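Local coordinates for putative ABC-transporter ATP-binding protein (Alicyclobacillus acidocaldarius, PDB 1Z47) that probably binds and hydrolyses ATP as the ATPase subunit of a putative ABC-type sulfate transporter, at residues A97-M102 with L156-A161; W252-A255 with I261-A264; A314-T319 with V324-V329. All coordinates share one frame; numbering follows the deposited sequence.

Contact 1: A97-M102 with L156-A161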
# COMPACT_ATOMS: atom_id res chain seq x y z
N ALA B 97 5.36 -22.33 6.63
CA ALA B 97 6.78 -22.32 6.35
C ALA B 97 7.06 -23.52 5.48
O ALA B 97 6.68 -24.65 5.82
CB ALA B 97 7.58 -22.41 7.64
N LEU B 98 7.68 -23.29 4.33
CA LEU B 98 8.01 -24.38 3.43
C LEU B 98 8.99 -25.28 4.19
O LEU B 98 9.69 -24.82 5.09
CB LEU B 98 8.70 -23.85 2.16
CG LEU B 98 7.95 -22.86 1.26
CD1 LEU B 98 8.81 -22.60 0.02
CD2 LEU B 98 6.60 -23.42 0.88
N PHE B 99 9.01 -26.55 3.83
CA PHE B 99 9.92 -27.50 4.46
C PHE B 99 11.29 -27.20 3.86
O PHE B 99 11.62 -27.62 2.76
CB PHE B 99 9.45 -28.91 4.16
CG PHE B 99 8.02 -29.16 4.58
CD1 PHE B 99 7.18 -29.95 3.80
CD2 PHE B 99 7.51 -28.58 5.74
CE1 PHE B 99 5.84 -30.17 4.18
CE2 PHE B 99 6.18 -28.79 6.13
CZ PHE B 99 5.35 -29.58 5.35
N GLN B 100 12.06 -26.45 4.63
CA GLN B 100 13.39 -25.99 4.24
C GLN B 100 14.40 -27.03 3.79
O GLN B 100 15.33 -26.72 3.04
CB GLN B 100 13.99 -25.19 5.39
CG GLN B 100 13.11 -24.02 5.82
CD GLN B 100 12.87 -23.03 4.70
OE1 GLN B 100 13.81 -22.51 4.10
NE2 GLN B 100 11.60 -22.78 4.40
N HIS B 101 14.22 -28.27 4.22
CA HIS B 101 15.18 -29.31 3.88
C HIS B 101 14.68 -30.28 2.80
O HIS B 101 15.25 -31.34 2.57
CB HIS B 101 15.56 -30.02 5.17
CG HIS B 101 15.72 -29.07 6.31
ND1 HIS B 101 14.85 -29.02 7.38
CD2 HIS B 101 16.60 -28.05 6.50
CE1 HIS B 101 15.18 -28.02 8.17
NE2 HIS B 101 16.24 -27.41 7.66
N MET B 102 13.62 -29.85 2.13
CA MET B 102 12.99 -30.61 1.07
C MET B 102 13.07 -29.75 -0.19
O MET B 102 12.98 -28.52 -0.11
CB MET B 102 11.52 -30.82 1.40
CG MET B 102 11.05 -32.23 1.42
SD MET B 102 9.30 -32.23 1.89
CE MET B 102 9.50 -32.45 3.68
N LEU B 156 1.84 -21.92 -2.58
CA LEU B 156 0.53 -22.03 -3.23
C LEU B 156 0.44 -23.38 -3.95
O LEU B 156 -0.63 -24.01 -3.98
CB LEU B 156 0.31 -20.87 -4.21
CG LEU B 156 -0.99 -20.85 -5.02
CD1 LEU B 156 -2.20 -20.90 -4.08
CD2 LEU B 156 -1.04 -19.59 -5.89
N ALA B 157 1.56 -23.86 -4.51
CA ALA B 157 1.55 -25.15 -5.21
C ALA B 157 1.27 -26.31 -4.23
O ALA B 157 0.47 -27.21 -4.52
CB ALA B 157 2.89 -25.36 -5.95
N ARG B 158 1.94 -26.28 -3.07
CA ARG B 158 1.77 -27.29 -2.02
C ARG B 158 0.32 -27.33 -1.56
O ARG B 158 -0.26 -28.40 -1.41
CB ARG B 158 2.64 -26.96 -0.79
CG ARG B 158 2.40 -27.84 0.43
CD ARG B 158 3.44 -27.59 1.53
NE ARG B 158 3.37 -26.21 2.04
CZ ARG B 158 4.20 -25.69 2.94
NH1 ARG B 158 4.04 -24.43 3.33
NH2 ARG B 158 5.19 -26.41 3.46
N ALA B 159 -0.26 -26.16 -1.32
CA ALA B 159 -1.65 -26.07 -0.86
C ALA B 159 -2.62 -26.63 -1.89
O ALA B 159 -3.60 -27.28 -1.52
CB ALA B 159 -2.02 -24.60 -0.54
N LEU B 160 -2.34 -26.41 -3.17
CA LEU B 160 -3.21 -26.86 -4.24
C LEU B 160 -3.09 -28.30 -4.69
O LEU B 160 -4.04 -28.86 -5.25
CB LEU B 160 -3.02 -25.97 -5.47
CG LEU B 160 -3.58 -24.56 -5.33
CD1 LEU B 160 -3.20 -23.75 -6.56
CD2 LEU B 160 -5.10 -24.64 -5.14
N ALA B 161 -1.92 -28.89 -4.46
CA ALA B 161 -1.68 -30.26 -4.89
C ALA B 161 -2.86 -31.22 -4.73
O ALA B 161 -3.29 -31.85 -5.70
CB ALA B 161 -0.44 -30.82 -4.17

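Contact 2: W252-A255 with I261-A264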
# COMPACT_ATOMS: atom_id res chain seq x y z
N TRP B 252 -16.61 14.86 7.31
CA TRP B 252 -16.81 15.94 8.26
C TRP B 252 -18.23 15.96 8.77
O TRP B 252 -19.13 15.47 8.12
CB TRP B 252 -16.54 17.30 7.65
CG TRP B 252 -15.32 17.38 6.84
CD1 TRP B 252 -15.25 17.34 5.49
CD2 TRP B 252 -13.99 17.56 7.32
NE1 TRP B 252 -13.95 17.49 5.08
CE2 TRP B 252 -13.15 17.62 6.19
CE3 TRP B 252 -13.41 17.66 8.59
CZ2 TRP B 252 -11.77 17.79 6.28
CZ3 TRP B 252 -12.03 17.83 8.69
CH2 TRP B 252 -11.23 17.89 7.55
N THR B 253 -18.40 16.58 9.93
CA THR B 253 -19.71 16.67 10.54
C THR B 253 -20.34 18.00 10.13
O THR B 253 -19.65 19.01 9.97
CB THR B 253 -19.62 16.62 12.08
OG1 THR B 253 -18.95 15.41 12.47
CG2 THR B 253 -21.02 16.64 12.72
N ARG B 254 -21.64 17.98 9.94
CA ARG B 254 -22.39 19.19 9.62
C ARG B 254 -23.72 19.01 10.32
O ARG B 254 -24.16 17.88 10.52
CB ARG B 254 -22.64 19.37 8.10
CG ARG B 254 -21.42 19.74 7.27
CD ARG B 254 -20.87 21.11 7.54
NE ARG B 254 -19.77 21.43 6.63
CZ ARG B 254 -18.47 21.18 6.87
NH1 ARG B 254 -18.09 20.59 8.00
NH2 ARG B 254 -17.55 21.55 5.99
N ALA B 255 -24.34 20.12 10.72
CA ALA B 255 -25.64 20.05 11.38
C ALA B 255 -26.66 20.43 10.31
O ALA B 255 -26.41 21.33 9.51
CB ALA B 255 -25.72 21.05 12.56
N ILE B 261 -27.14 21.07 4.38
CA ILE B 261 -25.92 21.33 5.11
C ILE B 261 -25.07 22.20 4.19
O ILE B 261 -25.25 22.18 2.97
CB ILE B 261 -25.15 20.04 5.49
CG1 ILE B 261 -24.88 19.18 4.24
CG2 ILE B 261 -25.95 19.27 6.54
CD1 ILE B 261 -23.92 18.01 4.50
N GLU B 262 -24.17 22.97 4.78
CA GLU B 262 -23.31 23.87 4.01
C GLU B 262 -21.91 23.29 3.82
O GLU B 262 -21.17 23.13 4.79
CB GLU B 262 -23.21 25.22 4.70
CG GLU B 262 -24.15 25.38 5.91
CD GLU B 262 -23.64 24.68 7.19
OE1 GLU B 262 -23.55 23.43 7.21
OE2 GLU B 262 -23.32 25.40 8.16
N VAL B 263 -21.56 23.00 2.57
CA VAL B 263 -20.26 22.45 2.24
C VAL B 263 -19.59 23.32 1.18
O VAL B 263 -20.04 23.38 0.04
CB VAL B 263 -20.40 20.98 1.73
CG1 VAL B 263 -19.06 20.36 1.51
CG2 VAL B 263 -21.20 20.16 2.74
N ALA B 264 -18.53 24.01 1.58
CA ALA B 264 -17.76 24.87 0.67
C ALA B 264 -18.62 25.87 -0.12
O ALA B 264 -18.53 25.94 -1.35
CB ALA B 264 -16.96 24.00 -0.31
O HOH W 1 -17.59 24.00 4.01
O HOH W 2 -22.83 22.60 10.13

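Contact 3: A314-T319 with V324-V329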
# COMPACT_ATOMS: atom_id res chain seq x y z
N ALA B 314 -1.99 15.36 -5.80
CA ALA B 314 -2.72 15.46 -4.55
C ALA B 314 -2.56 16.87 -4.03
O ALA B 314 -1.45 17.40 -3.96
CB ALA B 314 -2.19 14.45 -3.53
N CYS B 315 -3.67 17.49 -3.66
CA CYS B 315 -3.61 18.83 -3.14
C CYS B 315 -4.33 18.96 -1.79
O CYS B 315 -5.52 18.66 -1.67
CB CYS B 315 -4.22 19.80 -4.15
SG CYS B 315 -3.98 21.55 -3.71
N TRP B 316 -3.59 19.38 -0.77
CA TRP B 316 -4.17 19.59 0.55
C TRP B 316 -4.45 21.09 0.74
O TRP B 316 -3.58 21.93 0.51
CB TRP B 316 -3.22 19.09 1.65
CG TRP B 316 -3.16 17.58 1.71
CD1 TRP B 316 -4.00 16.75 2.40
CD2 TRP B 316 -2.28 16.73 0.96
NE1 TRP B 316 -3.69 15.43 2.13
CE2 TRP B 316 -2.64 15.39 1.25
CE3 TRP B 316 -1.22 16.97 0.08
CZ2 TRP B 316 -1.97 14.30 0.68
CZ3 TRP B 316 -0.55 15.88 -0.49
CH2 TRP B 316 -0.94 14.56 -0.18
N ILE B 317 -5.68 21.40 1.16
CA ILE B 317 -6.10 22.79 1.40
C ILE B 317 -6.78 22.94 2.77
O ILE B 317 -7.42 22.01 3.27
CB ILE B 317 -7.08 23.26 0.32
CG1 ILE B 317 -8.30 22.35 0.31
CG2 ILE B 317 -6.38 23.27 -1.06
CD1 ILE B 317 -9.40 22.75 -0.65
N ARG B 318 -6.63 24.13 3.37
CA ARG B 318 -7.22 24.43 4.68
C ARG B 318 -8.29 25.49 4.52
O ARG B 318 -8.01 26.60 4.06
CB ARG B 318 -6.17 24.97 5.63
CG ARG B 318 -6.70 25.30 7.04
CD ARG B 318 -5.67 26.11 7.81
NE ARG B 318 -4.34 25.54 7.64
CZ ARG B 318 -3.92 24.42 8.22
NH1 ARG B 318 -2.70 23.96 7.99
NH2 ARG B 318 -4.73 23.76 9.05
N THR B 319 -9.52 25.14 4.89
CA THR B 319 -10.63 26.07 4.80
C THR B 319 -10.51 27.15 5.86
O THR B 319 -9.64 27.10 6.73
CB THR B 319 -11.95 25.37 5.04
OG1 THR B 319 -12.01 24.92 6.41
CG2 THR B 319 -12.08 24.21 4.13
N VAL B 324 -8.77 20.64 6.96
CA VAL B 324 -7.77 20.34 5.95
C VAL B 324 -8.35 19.25 5.06
O VAL B 324 -8.57 18.12 5.50
CB VAL B 324 -6.44 19.88 6.59
CG1 VAL B 324 -5.47 19.36 5.51
CG2 VAL B 324 -5.81 21.05 7.29
N TRP B 325 -8.63 19.62 3.82
CA TRP B 325 -9.21 18.72 2.82
C TRP B 325 -8.15 18.20 1.85
O TRP B 325 -7.22 18.93 1.50
CB TRP B 325 -10.27 19.43 1.98
CG TRP B 325 -11.56 19.69 2.67
CD1 TRP B 325 -11.75 20.41 3.82
CD2 TRP B 325 -12.87 19.27 2.24
NE1 TRP B 325 -13.08 20.46 4.13
CE2 TRP B 325 -13.79 19.77 3.18
CE3 TRP B 325 -13.34 18.53 1.15
CZ2 TRP B 325 -15.18 19.55 3.06
CZ3 TRP B 325 -14.72 18.30 1.03
CH2 TRP B 325 -15.62 18.82 1.99
N GLU B 326 -8.32 16.96 1.41
CA GLU B 326 -7.43 16.37 0.42
C GLU B 326 -8.23 16.33 -0.88
O GLU B 326 -9.34 15.82 -0.92
CB GLU B 326 -6.98 14.95 0.78
CG GLU B 326 -6.02 14.37 -0.28
CD GLU B 326 -5.45 13.00 0.06
OE1 GLU B 326 -5.55 12.58 1.23
OE2 GLU B 326 -4.88 12.36 -0.84
N VAL B 327 -7.64 16.88 -1.92
CA VAL B 327 -8.28 16.93 -3.22
C VAL B 327 -7.34 16.32 -4.26
O VAL B 327 -6.13 16.50 -4.19
CB VAL B 327 -8.56 18.41 -3.63
CG1 VAL B 327 -9.15 18.46 -5.06
CG2 VAL B 327 -9.53 19.07 -2.61
N HIS B 328 -7.91 15.61 -5.23
CA HIS B 328 -7.12 15.00 -6.30
C HIS B 328 -7.41 15.71 -7.62
O HIS B 328 -8.54 15.66 -8.10
CB HIS B 328 -7.43 13.50 -6.40
CG HIS B 328 -6.91 12.69 -5.25
ND1 HIS B 328 -7.09 11.33 -5.15
CD2 HIS B 328 -6.18 13.05 -4.17
CE1 HIS B 328 -6.50 10.89 -4.05
NE2 HIS B 328 -5.94 11.92 -3.43
N VAL B 329 -6.42 16.38 -8.19
CA VAL B 329 -6.65 17.06 -9.47
C VAL B 329 -5.89 16.33 -10.59
O VAL B 329 -4.85 15.73 -10.33
CB VAL B 329 -6.19 18.52 -9.43
CG1 VAL B 329 -6.94 19.27 -8.32
CG2 VAL B 329 -4.70 18.61 -9.19
O HOH W 3 -4.68 13.52 3.70

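Contact 1: A97-M102 with L156-A161
The guanidinium of Arg158 reaches the ring of Phe99 and the backbone of Ala97 and Leu98. The contact lies in the ABC-type ATPase domain, a P-loop NTPase fold. It joins the loop after strand 89-93, in the Q-loop region of such ATPases, to helix 148-160, which starts in the LSGGQ signature sequence. Arg158 leaves the helix with CG anti to the backbone N (chi1 173°), and its chain bends only at chi3. That shape carries the head group out to the loop. Arg158 NH2 sits over the centre of the Phe99 ring, 3.7 Å from Phe99 CZ. The two planes are 63° apart, so the guanidinium is steeply tilted rather than stacked flat. CZ of Arg158 lies 4.9 Å from the centroid of the Phe99 ring, near the ring normal, which makes this a cation-pi contact. Tyr96 adds a second cation-pi partner. Leu98 meets the head group differently. Leu98 CD2 lies over one guanidinium face, offset toward the rim, 3.7 Å from Arg158 NH1. At the guanidinium edge, Arg158 NH2 gives a weak but fairly straight hydrogen bond to Ala97 O (3.3 Å, 163°). Leu98 thus covers a face, Ala97 O meets an edge, and the Phe99 ring receives NH2 on its own face. The loop has its own bracing. A type I turn runs from Phe99 to Met102, and Asn107 of helix 104-109 accepts from Phe99 N. Gln100 folds back inside the loop, where Gln100 NE2 donates to Leu98 O at 2.9 Å, from above the carbonyl plane.

Contact 2: W252-A255 with I261-A264
Arg254 lies across Ile261 and reaches on to the backbone of Glu262. The contact belongs to the CysA C-terminal regulatory domain, a family of the OB clan. Strand 250-255 pairs with strand 279-284, while strand 260-262 pairs with strand 267-269, so the two segments are joined by side chains, one side-chain to backbone bond and waters. The tight part begins with apolar packing. The aliphatic stem of Arg254 crosses Ile261 at about a right angle, with Arg254 CB 3.7 Å from Ile261 CG2. Ile261 is buried and also packs on Val280 and Val282. A polar grip continues it. The Arg254 chain bends at chi2 (-68°), which turns the guanidinium toward Glu262. Arg254 NE donates to Glu262 O at 2.9 Å, with the carbonyl oxygen close to the guanidinium plane. Arg254 NH1 donates to Thr253 O at 3.0 Å and forms a salt bridge with Glu323.

The other side is looser and wetter. Glu262 and Ala255 are exposed. The Glu262 carboxylate makes no salt bridge with Arg254; Glu262 OE1 stays 4.3 Å from Arg254 NE, and the carboxylate and guanidinium planes are nearly perpendicular. Instead, a water accepts from Ala255 N and donates to Glu262 OE1. A separate water lies at the other end, by the buried Val263 and Ala264. It accepts from Arg254 NH2 at 3.2 Å and from Ala264 N at 2.6 Å.

Contact 3: A314-T319 with V324-V329
Ile317 and Trp325 form a hydrogen-bonded antiparallel pair, as do Cys315 and Val327. Each pair exchanges two backbone bonds. Ile317 N donates to Trp325 O at 2.9 Å, and Trp325 N returns to Ile317 O at 2.7 Å. Cys315 N meets Val327 O at 2.7 Å, and Val327 N goes back to Cys315 O. Glu326 N points outward and is taken by Asn250 OD1.

On the face with Trp316, the indole and the Glu326 side chain run side by side. With CG anti to the backbone N (chi1 -179°) and the rest extended, the Glu326 chain runs along the indole, Glu326 CG 3.5 Å from Trp316 NE1. A water joins the two ends: it accepts from Trp316 NE1 at 2.7 Å and donates to Glu326 OE1 at 2.8 Å. Glu326 OE2 accepts from His328 NE2 at 2.8 Å. The carboxylate therefore has a partner on each oxygen. Glu211 of the second subunit packs on Trp316.

On the other face Ile317 CG1 rests 3.9 Å from Trp325 CB. Glu323, in the turn, satisfies two more groups: its OE2 accepts from Trp325 NE1 and its N donates to Thr319 OG1. The whole is a beta hairpin, placed at the margin of a five-stranded antiparallel sheet.

In the fold
Contact 1 lies in the ATPase domain, on the opposite side of the chain's centre from the other two. Its centre is about 54 Å from that of contact 2 and 47 Å from that of contact 3, and it touches neither. The Gly48 to Thr55 sequence, probably the Walker A nucleotide loop, belongs to the same ATPase domain as contact 1. Contacts 2 and 3 have centres about 16 Å apart and do touch. Trp252 and Trp325 bring their rings together there, with planes at about 30°, and Val263 CG1 lies 3.8 Å from Trp325 CH2. Glu323 is shared between them, by a salt bridge to Arg254 and a hydrogen bond from Trp325 NE1.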